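PDB 4RTB: HydG protein, which is a radical SAM enzyme with a [4Fe-4S] cluster and S-adenosylmethionine that takes part in [FeFe]-hydrogenase maturation as a CO/CN synthase. Local coordinates for residues R373-A376 against E377-V381. Sequence-based numbering, arbitrary orientation.
Sequences RSLA and EIVEV
Leu375 and Val379, one turn apart on the same helix, meet through their methyl branches: CD1 of Leu375 lies 4.0 Å from CG2 of Val379, the two chains passing at a slant. Val379 puts that branch there because its CG1 is anti to the backbone N (chi1 165°), which leaves CG2 beside the N and facing back toward the preceding turn. Both side chains are buried, and beyond this pair they rest on Tyr429 of helix 419-432, with Phe426 adding to the cover over Val379. On another side of the helix, Ile378 CG2 sits 3.7 Å from Arg373 CD, the arginine crossing the isoleucine at roughly a right angle. The arginine is poorly ordered; its side chain and Ile378 both touch Arg333 of helix 330-339.

Behind these side chains stands the backbone ladder of the first turn. Val379 N donates to Leu375 O at 2.9 Å, and Glu380 N gives Ala376 O a bond of the same length. The rung before them, from Ile378 N to Ser374 O, is weak at 3.3 Å. Glu380 OE2 forms a salt bridge with Lys443 of helix 438-454, while Ala376 and Glu380 both touch Leu440 there.

Ser374 holds the N-cap position, and the i to i+4 bonds mark the opening turn of helix 375-384. This helix packs against the C-terminal helices and leads into strand 388-390, which runs parallel beside strand 95-105 in the alpha/beta core of this radical SAM enzyme.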
loop_
_atom_site.group_PDB
_atom_site.type_symbol
_atom_site.label_atom_id
_atom_site.label_comp_id
_atom_site.label_asym_id
_atom_site.label_seq_id
_atom_site.Cartn_x
_atom_site.Cartn_y
_atom_site.Cartn_z
ATOM N N ARG A 373 -18.474 1.131 -2.601
ATOM C CA ARG A 373 -18.772 2.451 -2.049
ATOM C C ARG A 373 -18.261 3.566 -2.962
ATOM O O ARG A 373 -17.259 3.399 -3.656
ATOM C CB ARG A 373 -18.180 2.600 -0.644
ATOM C CG ARG A 373 -16.698 2.280 -0.530
ATOM C CD ARG A 373 -16.135 2.795 0.789
ATOM N NE ARG A 373 -15.397 1.771 1.523
ATOM C CZ ARG A 373 -15.643 1.434 2.787
ATOM N NH1 ARG A 373 -16.608 2.044 3.464
ATOM N NH2 ARG A 373 -14.921 0.490 3.375
ATOM N N SER A 374 -18.955 4.701 -2.955
ATOM C CA SER A 374 -18.659 5.791 -3.885
ATOM C C SER A 374 -17.539 6.703 -3.403
ATOM O O SER A 374 -17.438 6.995 -2.215
ATOM C CB SER A 374 -19.912 6.627 -4.139
ATOM O OG SER A 374 -19.596 7.786 -4.889
ATOM N N LEU A 375 -16.721 7.170 -4.342
ATOM C CA LEU A 375 -15.569 8.013 -4.027
ATOM C C LEU A 375 -15.969 9.305 -3.316
ATOM O O LEU A 375 -15.337 9.697 -2.331
ATOM C CB LEU A 375 -14.789 8.342 -5.302
ATOM C CG LEU A 375 -13.587 9.280 -5.151
ATOM C CD1 LEU A 375 -12.527 8.665 -4.250
ATOM C CD2 LEU A 375 -12.999 9.632 -6.511
ATOM N N ALA A 376 -17.018 9.956 -3.813
ATOM C CA ALA A 376 -17.499 11.204 -3.226
ATOM C C ALA A 376 -17.872 11.030 -1.755
ATOM O O ALA A 376 -17.580 11.894 -0.927
ATOM C CB ALA A 376 -18.689 11.734 -4.011
ATOM N N GLU A 377 -18.512 9.908 -1.437
ATOM C CA GLU A 377 -18.888 9.599 -0.063
ATOM C C GLU A 377 -17.675 9.536 0.859
ATOM O O GLU A 377 -17.632 10.213 1.888
ATOM C CB GLU A 377 -19.657 8.276 -0.000
ATOM C CG GLU A 377 -21.166 8.435 -0.104
ATOM C CD GLU A 377 -21.877 7.133 -0.425
ATOM O OE1 GLU A 377 -21.480 6.079 0.120
ATOM O OE2 GLU A 377 -22.831 7.165 -1.230
ATOM N N ILE A 378 -16.683 8.733 0.487
ATOM C CA ILE A 378 -15.517 8.550 1.339
ATOM C C ILE A 378 -14.677 9.822 1.392
ATOM O O ILE A 378 -13.948 10.040 2.356
ATOM C CB ILE A 378 -14.643 7.355 0.875
ATOM C CG1 ILE A 378 -13.436 7.823 0.061
ATOM C CG2 ILE A 378 -15.473 6.340 0.106
ATOM C CD1 ILE A 378 -12.115 7.609 0.764
ATOM N N VAL A 379 -14.781 10.663 0.364
ATOM C CA VAL A 379 -14.095 11.951 0.381
ATOM C C VAL A 379 -14.775 12.866 1.389
ATOM O O VAL A 379 -14.115 13.590 2.133
ATOM C CB VAL A 379 -14.079 12.618 -1.010
ATOM C CG1 VAL A 379 -13.706 14.087 -0.903
ATOM C CG2 VAL A 379 -13.114 11.891 -1.930
ATOM N N GLU A 380 -16.103 12.819 1.401
ATOM C CA GLU A 380 -16.905 13.525 2.392
ATOM C C GLU A 380 -16.482 13.116 3.803
ATOM O O GLU A 380 -16.130 13.961 4.637
ATOM C CB GLU A 380 -18.386 13.225 2.167
ATOM C CG GLU A 380 -19.339 14.377 2.414
ATOM C CD GLU A 380 -20.730 14.081 1.880
ATOM O OE1 GLU A 380 -20.920 12.999 1.280
ATOM O OE2 GLU A 380 -21.631 14.928 2.054
ATOM N N VAL A 381 -16.506 11.810 4.057
ATOM C CA VAL A 381 -16.123 11.277 5.357
ATOM C C VAL A 381 -14.706 11.697 5.745
ATOM O O VAL A 381 -14.474 12.138 6.869
ATOM C CB VAL A 381 -16.220 9.739 5.390
ATOM C CG1 VAL A 381 -15.832 9.210 6.762
ATOM C CG2 VAL A 381 -17.625 9.290 5.021
#